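Local coordinates for Nitrate/nitrite binding protein NrtA (Synechocystis sp., PDB 2G29) that binds nitrate as the substrate-binding protein of the NrtABCD ABC transporter, which takes up nitrate and probably nitrite as well, at residues I297-N305 / F313-K321. Residues are numbered along the deposited sequence; the frame is centred on the assembly and turned at random.
Sequences IDRSKGIYN and FEDQEIMQK
Tyr-304 and Phe-313 face each other as a hydrogen-bonded antiparallel pair, joined by Tyr-304 N to Phe-313 O (2.7 Å) and, more loosely, by Phe-313 N to Tyr-304 O (3.1 Å). Beyond the non-hydrogen-bonded pair Ile-303/Glu-314, Asp-315 N donates to Gly-302 O in the carbonyl plane, 2.8 Å away. Both aromatic side chains lie on the same face of the two strands. Phe-313 holds CG between its own backbone N and carbonyl carbon (chi1 68°), which brings the ring back over its neighbour: Tyr-304 CB sits above one face, 3.7 Å from the centroid, a CH-pi contact set toward the rim. The two ring planes are nearly parallel, 20° apart, but slid so far that they scarcely overlap. The phenol reaches across to the turn at 315-319. Its CE1 meets Ile-318 CG1 obliquely at 3.7 Å, Asp-315 O lies in plane at the ring edge, and the OH ends 3.3 Å from Met-319 CA. With Tyr-304 replaced by an alanine, a gap would probably open between Phe-313, Ile-318 and Met-319, leaving the turn after the strand less firmly packed. That turn is pinned by Asp-315 OD1, which accepts from Glu-317 N (2.9 Å) and, from above the carboxylate plane, from Ile-318 N, an Asx motif. Gly-302, at positive phi, leaves room for Met-319, whose CB packs against Gly-302 CA. A water donates to Arg-299 O and accepts from Gln-320 N. Arg-299 itself reaches Asn-305 O through NH2 and forms a salt bridge with Glu-212 through NH1. The whole is a two-stranded antiparallel beta hairpin with a long connecting loop, its Tyr-304 side chain about 9 Å from that of the nitrate-binding residue Gln-126, near but not touching it, in this two-domain solute-binding protein.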
loop_
_atom_site.group_PDB
_atom_site.type_symbol
_atom_site.label_atom_id
_atom_site.label_comp_id
_atom_site.label_asym_id
_atom_site.label_seq_id
_atom_site.Cartn_x
_atom_site.Cartn_y
_atom_site.Cartn_z
ATOM N N ILE A 297 5.326 12.324 12.099
ATOM C CA ILE A 297 6.766 12.546 11.960
ATOM C C ILE A 297 7.714 11.441 12.377
ATOM O O ILE A 297 8.628 11.094 11.610
ATOM C CB ILE A 297 7.159 13.881 12.661
ATOM C CG1 ILE A 297 8.614 14.265 12.328
ATOM C CG2 ILE A 297 7.021 13.745 14.167
ATOM C CD1 ILE A 297 8.857 14.526 10.870
ATOM N N ASP A 298 7.512 10.851 13.559
ATOM C CA ASP A 298 8.486 9.852 13.977
ATOM C C ASP A 298 8.646 8.684 13.004
ATOM O O ASP A 298 9.768 8.296 12.691
ATOM C CB ASP A 298 8.170 9.331 15.374
ATOM C CG ASP A 298 8.501 10.350 16.454
ATOM O OD1 ASP A 298 9.213 11.342 16.148
ATOM O OD2 ASP A 298 8.061 10.156 17.608
ATOM N N ARG A 299 7.529 8.140 12.504
ATOM C CA ARG A 299 7.654 7.013 11.603
ATOM C C ARG A 299 8.274 7.410 10.272
ATOM O O ARG A 299 8.955 6.607 9.633
ATOM C CB ARG A 299 6.283 6.342 11.394
ATOM C CG ARG A 299 5.627 5.860 12.686
ATOM C CD ARG A 299 6.484 4.852 13.423
ATOM N NE ARG A 299 5.889 4.364 14.667
ATOM C CZ ARG A 299 4.993 3.396 14.772
ATOM N NH1 ARG A 299 4.534 2.782 13.689
ATOM N NH2 ARG A 299 4.594 3.004 15.984
ATOM N N SER A 300 8.022 8.640 9.827
ATOM C CA SER A 300 8.590 9.186 8.594
ATOM C C SER A 300 10.114 9.418 8.705
ATOM O O SER A 300 10.773 9.774 7.716
ATOM C CB SER A 300 7.868 10.482 8.229
ATOM O OG SER A 300 6.554 10.193 7.751
ATOM N N LYS A 301 10.649 9.201 9.907
ATOM C CA LYS A 301 12.096 9.303 10.189
ATOM C C LYS A 301 12.636 7.957 10.659
ATOM O O LYS A 301 13.795 7.853 11.073
ATOM C CB LYS A 301 12.372 10.333 11.273
ATOM C CG LYS A 301 12.165 11.755 10.870
ATOM C CD LYS A 301 13.141 12.153 9.798
ATOM C CE LYS A 301 13.588 13.596 9.965
ATOM N NZ LYS A 301 14.494 13.941 8.843
ATOM N N GLY A 302 11.799 6.919 10.625
ATOM C CA GLY A 302 12.271 5.602 11.039
ATOM C C GLY A 302 12.424 5.425 12.542
ATOM O O GLY A 302 13.166 4.552 13.004
ATOM N N ILE A 303 11.721 6.246 13.316
ATOM C CA ILE A 303 11.765 6.157 14.776
ATOM C C ILE A 303 10.524 5.375 15.188
ATOM O O ILE A 303 9.395 5.850 14.975
ATOM C CB ILE A 303 11.737 7.536 15.435
ATOM C CG1 ILE A 303 12.953 8.323 14.971
ATOM C CG2 ILE A 303 11.691 7.383 16.959
ATOM C CD1 ILE A 303 12.911 9.775 15.393
ATOM N N TYR A 304 10.733 4.220 15.817
ATOM C CA TYR A 304 9.627 3.348 16.184
ATOM C C TYR A 304 9.309 3.101 17.642
ATOM O O TYR A 304 10.100 2.464 18.355
ATOM C CB TYR A 304 9.826 1.962 15.537
ATOM C CG TYR A 304 9.655 1.958 14.041
ATOM C CD1 TYR A 304 10.749 2.090 13.166
ATOM C CD2 TYR A 304 8.382 1.860 13.492
ATOM C CE1 TYR A 304 10.562 2.128 11.781
ATOM C CE2 TYR A 304 8.185 1.888 12.099
ATOM C CZ TYR A 304 9.269 2.023 11.264
ATOM O OH TYR A 304 9.102 2.067 9.899
ATOM N N ASN A 305 8.162 3.595 18.084
ATOM C CA ASN A 305 7.670 3.303 19.433
ATOM C C ASN A 305 6.437 2.416 19.197
ATOM O O ASN A 305 5.404 2.892 18.689
ATOM C CB ASN A 305 7.262 4.586 20.193
ATOM C CG ASN A 305 6.591 4.273 21.525
ATOM O OD1 ASN A 305 6.742 3.176 22.065
ATOM N ND2 ASN A 305 5.865 5.230 22.062
ATOM N N PHE A 313 13.043 2.323 19.221
ATOM C CA PHE A 313 14.239 1.998 18.440
ATOM C C PHE A 313 14.177 2.738 17.108
ATOM O O PHE A 313 13.114 3.225 16.718
ATOM C CB PHE A 313 14.347 0.472 18.211
ATOM C CG PHE A 313 13.275 -0.106 17.300
ATOM C CD1 PHE A 313 13.451 -0.147 15.924
ATOM C CD2 PHE A 313 12.090 -0.595 17.838
ATOM C CE1 PHE A 313 12.445 -0.677 15.080
ATOM C CE2 PHE A 313 11.080 -1.124 17.018
ATOM C CZ PHE A 313 11.263 -1.159 15.639
ATOM N N GLU A 314 15.321 2.884 16.448
ATOM C CA GLU A 314 15.388 3.542 15.151
ATOM C C GLU A 314 15.819 2.525 14.096
ATOM O O GLU A 314 16.689 1.702 14.349
ATOM C CB GLU A 314 16.409 4.677 15.177
ATOM C CG GLU A 314 16.543 5.369 13.844
ATOM C CD GLU A 314 17.747 6.282 13.769
ATOM O OE1 GLU A 314 18.421 6.478 14.800
ATOM O OE2 GLU A 314 18.024 6.814 12.675
ATOM N N ASP A 315 15.196 2.574 12.925
ATOM C CA ASP A 315 15.564 1.681 11.828
ATOM C C ASP A 315 15.176 2.335 10.504
ATOM O O ASP A 315 14.013 2.279 10.079
ATOM C CB ASP A 315 14.880 0.320 11.961
ATOM C CG ASP A 315 15.440 -0.701 10.982
ATOM O OD1 ASP A 315 15.806 -0.299 9.876
ATOM O OD2 ASP A 315 15.509 -1.901 11.312
ATOM N N GLN A 316 16.149 2.975 9.860
ATOM C CA GLN A 316 15.934 3.664 8.597
ATOM C C GLN A 316 15.670 2.743 7.414
ATOM O O GLN A 316 15.183 3.193 6.382
ATOM C CB GLN A 316 17.152 4.530 8.228
ATOM C CG GLN A 316 17.615 5.475 9.304
ATOM C CD GLN A 316 16.535 6.442 9.714
ATOM O OE1 GLN A 316 16.074 6.424 10.862
ATOM N NE2 GLN A 316 16.131 7.307 8.790
ATOM N N GLU A 317 16.007 1.465 7.556
ATOM C CA GLU A 317 15.817 0.566 6.438
ATOM C C GLU A 317 14.416 0.029 6.291
ATOM O O GLU A 317 14.021 -0.272 5.181
ATOM C CB GLU A 317 16.840 -0.573 6.479
ATOM C CG GLU A 317 18.241 -0.130 6.019
ATOM C CD GLU A 317 18.238 0.569 4.647
ATOM O OE1 GLU A 317 17.746 -0.009 3.655
ATOM O OE2 GLU A 317 18.730 1.706 4.559
ATOM N N ILE A 318 13.670 -0.044 7.393
ATOM C CA ILE A 318 12.286 -0.549 7.346
ATOM C C ILE A 318 11.227 0.541 7.223
ATOM O O ILE A 318 10.013 0.242 7.106
ATOM C CB ILE A 318 11.961 -1.466 8.562
ATOM C CG1 ILE A 318 12.042 -0.696 9.873
ATOM C CG2 ILE A 318 12.958 -2.629 8.608
ATOM C CD1 ILE A 318 11.808 -1.583 11.101
ATOM N N MET A 319 11.645 1.803 7.242
ATOM C CA MET A 319 10.682 2.901 7.109
ATOM C C MET A 319 10.140 3.041 5.674
ATOM O O MET A 319 10.683 2.461 4.735
ATOM C CB MET A 319 11.320 4.227 7.530
ATOM C CG MET A 319 12.381 4.738 6.569
ATOM S SD MET A 319 13.306 6.136 7.233
ATOM C CE MET A 319 12.024 7.385 7.308
ATOM N N GLN A 320 9.076 3.816 5.498
ATOM C CA GLN A 320 8.528 4.021 4.161
ATOM C C GLN A 320 9.588 4.681 3.267
ATOM O O GLN A 320 10.279 5.616 3.678
ATOM C CB GLN A 320 7.239 4.842 4.230
ATOM C CG GLN A 320 6.013 4.041 4.635
ATOM C CD GLN A 320 4.728 4.834 4.502
ATOM O OE1 GLN A 320 4.669 5.820 3.766
ATOM N NE2 GLN A 320 3.575 4.573 5.105
ATOM N N LYS A 321 9.725 4.156 2.061
ATOM C CA LYS A 321 10.668 4.678 1.078
ATOM C C LYS A 321 9.885 4.933 -0.194
ATOM O O LYS A 321 9.052 4.101 -0.590
ATOM C CB LYS A 321 11.781 3.657 0.809
ATOM C CG LYS A 321 12.691 3.384 1.974
ATOM C CD LYS A 321 13.509 2.125 1.668
ATOM C CE LYS A 321 14.445 1.777 2.825
ATOM N NZ LYS A 321 15.178 0.501 2.624
HETATM O O HOH W 1 7.641 4.927 7.816
#